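Local coordinates for FMN reductase [NAD(P)H] (PDB 1ZCH), which catalyses the NAD(P)H-dependent reduction of FMN and also reduces nitroaromatic compounds, quinones, chromates and azo dyes, at residues 24-29 with 128-133; 120-125 with 159-164; 185-188 with 192-195. All blocks are in the same frame, centred on the assembly; numbering follows the deposited sequence.

Contact 1 (24-29 with 128-133)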
loop_
_atom_site.group_PDB
_atom_site.type_symbol
_atom_site.label_atom_id
_atom_site.label_comp_id
_atom_site.label_asym_id
_atom_site.label_seq_id
_atom_site.Cartn_x
_atom_site.Cartn_y
_atom_site.Cartn_z
ATOM N N GLN A 24 -21.336 -3.424 -13.159
ATOM C CA GLN A 24 -20.076 -3.835 -13.768
ATOM C C GLN A 24 -19.280 -2.611 -14.198
ATOM O O GLN A 24 -18.059 -2.578 -14.068
ATOM C CB GLN A 24 -20.342 -4.724 -14.987
ATOM C CG GLN A 24 -19.093 -5.106 -15.768
ATOM C CD GLN A 24 -18.072 -5.827 -14.910
ATOM O OE1 GLN A 24 -18.384 -6.826 -14.267
ATOM N NE2 GLN A 24 -16.841 -5.324 -14.898
ATOM N N GLU A 25 -19.981 -1.604 -14.706
ATOM C CA GLU A 25 -19.331 -0.381 -15.156
ATOM C C GLU A 25 -18.563 0.290 -14.027
ATOM O O GLU A 25 -17.483 0.838 -14.250
ATOM C CB GLU A 25 -20.361 0.597 -15.719
ATOM C CG GLU A 25 -19.745 1.738 -16.509
ATOM C CD GLU A 25 -20.786 2.680 -17.083
ATOM O OE1 GLU A 25 -21.887 2.207 -17.431
ATOM O OE2 GLU A 25 -20.498 3.890 -17.202
ATOM N N GLN A 26 -19.120 0.258 -12.819
ATOM C CA GLN A 26 -18.453 0.872 -11.677
ATOM C C GLN A 26 -17.220 0.056 -11.304
ATOM O O GLN A 26 -16.171 0.616 -10.988
ATOM C CB GLN A 26 -19.409 0.982 -10.484
ATOM C CG GLN A 26 -20.600 1.907 -10.742
ATOM C CD GLN A 26 -21.450 2.132 -9.504
ATOM O OE1 GLN A 26 -21.821 1.186 -8.811
ATOM N NE2 GLN A 26 -21.768 3.389 -9.226
ATOM N N LEU A 27 -17.347 -1.268 -11.342
ATOM C CA LEU A 27 -16.215 -2.127 -11.033
ATOM C C LEU A 27 -15.097 -1.869 -12.043
ATOM O O LEU A 27 -13.920 -1.848 -11.681
ATOM C CB LEU A 27 -16.634 -3.601 -11.065
ATOM C CG LEU A 27 -17.549 -4.055 -9.921
ATOM C CD1 LEU A 27 -17.902 -5.532 -10.085
ATOM C CD2 LEU A 27 -16.847 -3.821 -8.588
ATOM N N ASP A 28 -15.459 -1.661 -13.307
ATOM C CA ASP A 28 -14.451 -1.391 -14.331
ATOM C C ASP A 28 -13.690 -0.109 -14.013
ATOM O O ASP A 28 -12.472 -0.045 -14.169
ATOM C CB ASP A 28 -15.082 -1.252 -15.722
ATOM C CG ASP A 28 -15.637 -2.559 -16.255
ATOM O OD1 ASP A 28 -15.090 -3.631 -15.915
ATOM O OD2 ASP A 28 -16.611 -2.512 -17.034
ATOM N N GLN A 29 -14.414 0.918 -13.576
ATOM C CA GLN A 29 -13.790 2.195 -13.244
ATOM C C GLN A 29 -12.839 2.047 -12.061
ATOM O O GLN A 29 -11.751 2.618 -12.051
ATOM C CB GLN A 29 -14.860 3.239 -12.917
ATOM C CG GLN A 29 -15.705 3.649 -14.111
ATOM C CD GLN A 29 -16.786 4.642 -13.740
ATOM O OE1 GLN A 29 -16.503 5.754 -13.294
ATOM N NE2 GLN A 29 -18.036 4.242 -13.920
ATOM N N LEU A 128 -17.776 6.858 -5.909
ATOM C CA LEU A 128 -18.963 6.448 -6.649
ATOM C C LEU A 128 -20.184 6.290 -5.739
ATOM O O LEU A 128 -21.277 5.964 -6.206
ATOM C CB LEU A 128 -18.685 5.132 -7.381
ATOM C CG LEU A 128 -17.587 5.201 -8.451
ATOM C CD1 LEU A 128 -17.212 3.800 -8.901
ATOM C CD2 LEU A 128 -18.070 6.035 -9.633
ATOM N N GLY A 129 -19.996 6.520 -4.445
ATOM C CA GLY A 129 -21.095 6.395 -3.504
ATOM C C GLY A 129 -21.151 5.024 -2.859
ATOM O O GLY A 129 -22.064 4.724 -2.086
ATOM N N LEU A 130 -20.169 4.186 -3.171
ATOM C CA LEU A 130 -20.115 2.838 -2.619
ATOM C C LEU A 130 -19.415 2.805 -1.268
ATOM O O LEU A 130 -18.590 3.664 -0.958
ATOM C CB LEU A 130 -19.384 1.903 -3.589
ATOM C CG LEU A 130 -20.037 1.730 -4.963
ATOM C CD1 LEU A 130 -19.053 1.095 -5.921
ATOM C CD2 LEU A 130 -21.301 0.883 -4.825
ATOM N N GLY A 131 -19.759 1.808 -0.463
ATOM C CA GLY A 131 -19.131 1.659 0.835
ATOM C C GLY A 131 -18.095 0.565 0.706
ATOM O O GLY A 131 -18.225 -0.308 -0.156
ATOM N N THR A 132 -17.054 0.614 1.534
ATOM C CA THR A 132 -16.013 -0.406 1.493
ATOM C C THR A 132 -15.431 -0.661 2.879
ATOM O O THR A 132 -15.624 0.128 3.811
ATOM C CB THR A 132 -14.808 0.006 0.591
ATOM O OG1 THR A 132 -14.004 0.974 1.280
ATOM C CG2 THR A 132 -15.284 0.604 -0.736
ATOM N N VAL A 133 -14.732 -1.784 3.003
ATOM C CA VAL A 133 -14.026 -2.134 4.231
ATOM C C VAL A 133 -12.981 -3.182 3.860
ATOM O O VAL A 133 -13.303 -4.214 3.268
ATOM C CB VAL A 133 -14.957 -2.673 5.355
ATOM C CG1 VAL A 133 -15.570 -4.019 4.973
ATOM C CG2 VAL A 133 -14.155 -2.797 6.653
#
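Gln26 and Leu128 face each other with the same first torsion: each sets CG opposite its own carbonyl carbon and beside its backbone N (chi1 -64° and -63°). From there the two side chains run past one another in opposite directions. At the Gln26 end, CB lies 3.9 Å from Leu128 CD1. At the other, the extended glutamine chain has carried its amide outward, its face over the leucine stem, where Gln26 NE2 is 4.0 Å from Leu128 CB. Gln26 OE1 meets the methyl fork of Leu130, 4.0 Å from both CD1 and CD2 of that leucine. These are van der Waals contacts of a polar amide lying over aliphatic groups.

The leucines belong to the turn between helix 104-127 and strand 131-135. A Schellman motif closes the helix, and Gly129 leaves it with a positive phi of 94°, where a CB would collide with the carbonyl O of Leu128. Strand 131-135 then enters the sheet of the nitroreductase fold, and Val133 touches FMN.

One helical turn beyond Gln26, Gln29 adds a lighter touch: its OE1 comes within 4.0 Å of Leu128 CD2. The NE2 of the same amide makes a weak 3.5 Å bond back to Glu25 O. Ile30 of helix 24-36 also packs on both leucines, while Ile5 and Asn2 of the second subunit cover Gln29 and Leu128.

Contact 2 (120-125 with 159-164)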
loop_
_atom_site.group_PDB
_atom_site.type_symbol
_atom_site.label_atom_id
_atom_site.label_comp_id
_atom_site.label_asym_id
_atom_site.label_seq_id
_atom_site.Cartn_x
_atom_site.Cartn_y
_atom_site.Cartn_z
ATOM N N THR A 120 -6.107 2.931 -3.584
ATOM C CA THR A 120 -6.639 3.540 -4.794
ATOM C C THR A 120 -8.052 3.034 -5.076
ATOM O O THR A 120 -8.927 3.810 -5.458
ATOM C CB THR A 120 -5.730 3.245 -6.006
ATOM O OG1 THR A 120 -4.411 3.740 -5.740
ATOM C CG2 THR A 120 -6.268 3.923 -7.258
ATOM N N ALA A 121 -8.273 1.736 -4.877
ATOM C CA ALA A 121 -9.591 1.141 -5.103
ATOM C C ALA A 121 -10.590 1.712 -4.109
ATOM O O ALA A 121 -11.742 1.995 -4.455
ATOM C CB ALA A 121 -9.522 -0.379 -4.954
ATOM N N THR A 122 -10.146 1.870 -2.864
ATOM C CA THR A 122 -11.002 2.423 -1.824
ATOM C C THR A 122 -11.440 3.827 -2.224
ATOM O O THR A 122 -12.620 4.162 -2.161
ATOM C CB THR A 122 -10.256 2.484 -0.473
ATOM O OG1 THR A 122 -10.000 1.151 -0.016
ATOM C CG2 THR A 122 -11.087 3.226 0.573
ATOM N N ALA A 123 -10.481 4.645 -2.641
ATOM C CA ALA A 123 -10.771 6.014 -3.047
ATOM C C ALA A 123 -11.751 6.056 -4.221
ATOM O O ALA A 123 -12.712 6.829 -4.220
ATOM C CB ALA A 123 -9.479 6.724 -3.423
ATOM N N ALA A 124 -11.508 5.216 -5.219
ATOM C CA ALA A 124 -12.365 5.165 -6.400
ATOM C C ALA A 124 -13.791 4.728 -6.072
ATOM O O ALA A 124 -14.762 5.395 -6.449
ATOM C CB ALA A 124 -11.761 4.214 -7.441
ATOM N N ALA A 125 -13.913 3.608 -5.369
ATOM C CA ALA A 125 -15.218 3.066 -5.007
ATOM C C ALA A 125 -16.054 4.055 -4.203
ATOM O O ALA A 125 -17.232 4.275 -4.498
ATOM C CB ALA A 125 -15.039 1.771 -4.214
ATOM N N SER A 159 -4.884 -8.588 1.292
ATOM C CA SER A 159 -6.087 -8.008 1.873
ATOM C C SER A 159 -7.278 -8.048 0.937
ATOM O O SER A 159 -7.140 -7.908 -0.277
ATOM C CB SER A 159 -5.829 -6.554 2.280
ATOM O OG SER A 159 -6.982 -5.961 2.868
ATOM N N GLY A 160 -8.454 -8.251 1.514
ATOM C CA GLY A 160 -9.653 -8.247 0.710
ATOM C C GLY A 160 -10.220 -6.847 0.810
ATOM O O GLY A 160 -9.724 -6.015 1.578
ATOM N N LEU A 161 -11.236 -6.566 0.009
ATOM C CA LEU A 161 -11.897 -5.276 0.057
ATOM C C LEU A 161 -13.358 -5.546 -0.254
ATOM O O LEU A 161 -13.696 -5.999 -1.346
ATOM C CB LEU A 161 -11.325 -4.297 -0.975
ATOM C CG LEU A 161 -11.968 -2.899 -0.919
ATOM C CD1 LEU A 161 -11.653 -2.230 0.432
ATOM C CD2 LEU A 161 -11.458 -2.041 -2.069
ATOM N N VAL A 162 -14.208 -5.298 0.732
ATOM C CA VAL A 162 -15.638 -5.485 0.568
ATOM C C VAL A 162 -16.174 -4.239 -0.130
ATOM O O VAL A 162 -15.769 -3.123 0.190
ATOM C CB VAL A 162 -16.325 -5.652 1.945
ATOM C CG1 VAL A 162 -17.838 -5.668 1.782
ATOM C CG2 VAL A 162 -15.853 -6.941 2.606
ATOM N N ILE A 163 -17.065 -4.431 -1.098
ATOM C CA ILE A 163 -17.656 -3.310 -1.819
ATOM C C ILE A 163 -19.156 -3.538 -2.006
ATOM O O ILE A 163 -19.594 -4.644 -2.333
ATOM C CB ILE A 163 -17.003 -3.114 -3.212
ATOM C CG1 ILE A 163 -15.501 -2.858 -3.052
ATOM C CG2 ILE A 163 -17.656 -1.933 -3.932
ATOM C CD1 ILE A 163 -14.770 -2.641 -4.367
ATOM N N GLY A 164 -19.937 -2.486 -1.782
ATOM C CA GLY A 164 -21.376 -2.589 -1.937
ATOM C C GLY A 164 -22.059 -1.276 -1.610
ATOM O O GLY A 164 -21.399 -0.288 -1.294
#
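Leu161 points its isobutyl fork from the sheet at helix 120-125, and its two methyls straddle neighbouring helix residues. CG is swung opposite the backbone N (chi1 -178°), which extends the side chain across the gap. Leu161 CD2 comes 3.9 Å from the CB of Ala121 and also lies 4.1 Å from Thr122 OG1. Leu161 CD1 lies 3.8 Å from Thr122 OG1, and the threonine side chain slants across the leucine fork instead of meeting it head on. That hydroxyl has its polar partner within the helix, a hydrogen bond to Leu118 O, so it can lie against methyl groups in a buried place.

Two residues along the strand, Ile163 sends CD1 toward the next turn of the helix. The approach is looser here, with 4.4 Å from Ile163 CD1 to Ala125 CB. The short alanines at 121 and 125 give the helix a low profile beneath the longer strand side chains.

Segment axes 10.2 Å apart and only 4° from parallel show a helix lying along one face of the antiparallel sheet in the core of the nitroreductase fold. Phe79 of the neighbouring strand 75-82 packs against both Ala121 and Leu161, and Ile30 of helix 24-36 touches Ala121 and Ala125.

Strand 159-164 also reaches the cofactor, since Ser159 touches FMN. Its OG donates a 3.0 Å bond to Gly160 O, in the carbonyl plane and on a lone pair (C=O...donor angle 130°), which probably helps to fix the hydroxyl's orientation in the pocket.

Contact 3 (185-188 with 192-195)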
loop_
_atom_site.group_PDB
_atom_site.type_symbol
_atom_site.label_atom_id
_atom_site.label_comp_id
_atom_site.label_asym_id
_atom_site.label_seq_id
_atom_site.Cartn_x
_atom_site.Cartn_y
_atom_site.Cartn_z
ATOM N N GLU A 185 11.152 17.095 8.890
ATOM C CA GLU A 185 12.598 16.881 8.744
ATOM C C GLU A 185 13.176 15.629 9.403
ATOM O O GLU A 185 13.907 14.874 8.760
ATOM C CB GLU A 185 13.369 18.118 9.224
ATOM C CG GLU A 185 12.999 19.427 8.507
ATOM C CD GLU A 185 13.066 19.337 6.981
ATOM O OE1 GLU A 185 14.052 18.790 6.445
ATOM O OE2 GLU A 185 12.130 19.831 6.314
ATOM N N THR A 186 12.875 15.416 10.682
ATOM C CA THR A 186 13.364 14.232 11.390
ATOM C C THR A 186 12.235 13.624 12.213
ATOM O O THR A 186 11.229 14.280 12.484
ATOM C CB THR A 186 14.543 14.556 12.344
ATOM O OG1 THR A 186 14.133 15.536 13.303
ATOM C CG2 THR A 186 15.739 15.075 11.562
ATOM N N TYR A 187 12.407 12.367 12.607
ATOM C CA TYR A 187 11.394 11.671 13.394
ATOM C C TYR A 187 11.203 12.375 14.743
ATOM O O TYR A 187 12.173 12.760 15.398
ATOM C CB TYR A 187 11.817 10.214 13.604
ATOM C CG TYR A 187 10.704 9.313 14.085
ATOM C CD1 TYR A 187 9.945 8.561 13.181
ATOM C CD2 TYR A 187 10.397 9.223 15.440
ATOM C CE1 TYR A 187 8.906 7.741 13.623
ATOM C CE2 TYR A 187 9.365 8.413 15.891
ATOM C CZ TYR A 187 8.625 7.674 14.982
ATOM O OH TYR A 187 7.622 6.860 15.441
ATOM N N LEU A 188 9.944 12.523 15.151
ATOM C CA LEU A 188 9.579 13.195 16.395
ATOM C C LEU A 188 10.119 12.539 17.664
ATOM O O LEU A 188 10.043 11.324 17.820
ATOM C CB LEU A 188 8.056 13.285 16.489
ATOM C CG LEU A 188 7.485 14.133 17.626
ATOM C CD1 LEU A 188 7.942 15.578 17.459
ATOM C CD2 LEU A 188 5.959 14.045 17.611
ATOM N N GLU A 192 7.426 13.719 23.170
ATOM C CA GLU A 192 6.317 14.431 22.543
ATOM C C GLU A 192 5.352 13.449 21.894
ATOM O O GLU A 192 4.136 13.618 21.965
ATOM C CB GLU A 192 6.823 15.399 21.472
ATOM C CG GLU A 192 7.558 16.614 21.998
ATOM C CD GLU A 192 7.916 17.588 20.889
ATOM O OE1 GLU A 192 6.991 18.076 20.201
ATOM O OE2 GLU A 192 9.121 17.864 20.704
ATOM N N LEU A 193 5.906 12.427 21.252
ATOM C CA LEU A 193 5.093 11.422 20.580
ATOM C C LEU A 193 4.189 10.739 21.599
ATOM O O LEU A 193 3.005 10.525 21.353
ATOM C CB LEU A 193 6.000 10.397 19.889
ATOM C CG LEU A 193 5.374 9.375 18.937
ATOM C CD1 LEU A 193 4.595 10.084 17.832
ATOM C CD2 LEU A 193 6.483 8.521 18.330
ATOM N N THR A 194 4.750 10.413 22.758
ATOM C CA THR A 194 3.978 9.767 23.805
ATOM C C THR A 194 2.826 10.672 24.247
ATOM O O THR A 194 1.696 10.213 24.423
ATOM C CB THR A 194 4.870 9.432 25.013
ATOM O OG1 THR A 194 5.892 8.514 24.603
ATOM C CG2 THR A 194 4.048 8.808 26.131
ATOM N N SER A 195 3.114 11.960 24.414
ATOM C CA SER A 195 2.088 12.917 24.826
ATOM C C SER A 195 0.928 12.962 23.834
ATOM O O SER A 195 -0.232 13.041 24.238
ATOM C CB SER A 195 2.690 14.318 24.976
ATOM O OG SER A 195 3.630 14.342 26.035
#
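Leu188 reaches toward helix 192-195, and its side chain can be followed outward from CB, which sets off in the direction of the helix. The next atom, CG, stands opposite the backbone N (chi1 -172°) and is the first to touch, 4.1 Å from Glu192 CB. The methyls then part. Leu188 CD1 runs under the glutamate's carboxylate, 3.8 Å from Glu192 OE1, the two side chains crossing at about a right angle. Leu188 CD2 turns to the helix backbone, 4.0 Å from Leu193 N, and lies 4.2 Å from Leu193 CD1. The leucine thus sits over two successive helix residues, with an exposed glutamate along one flank and a buried leucine along the other.

In the fold this is a short connecting loop: the chain leaves strand 182-184, passes through 185-188 and enters helix 190-212 almost at once, so the loop packs against the helix's first turn. The segment also borders the second subunit of the homodimer. There Glu185 forms a salt bridge with Arg56 of the second subunit.

Tyr187 meets the other branch of Leu193. Its side chain crosses that of Leu193 at about a right angle, and Leu193 CD2 approaches the phenol obliquely, 3.8 Å from Tyr187 CE2 and 3.5 Å from Tyr187 OH. The hydroxyl's hydrogen-bond partners are Asp82 and Asn84 of the second subunit, while His183 stacks edge-to-face with the ring. Asn84 of that subunit packs on Leu193 too.

Overall arrangement
Contacts 1 and 2 are neighbours, their centres 7 Å apart. Helix 104-127 runs on into the turn and strand 131-135 of contact 1, and that strand pairs with strand 155-164 of contact 2 in the same sheet. Contact 2 is fully buried and built mostly from methyl groups; contact 1, nearer the edge, lays a glutamine amide over leucines. Contact 3 is far off, about 25 Å from contact 1 and 23 Å from contact 2 between nearest atoms. It shares no element with them and pairs a loop with the helix that follows. Partly exposed, it mixes aliphatic packing with a glutamate and a tyrosine. All three touch the second subunit.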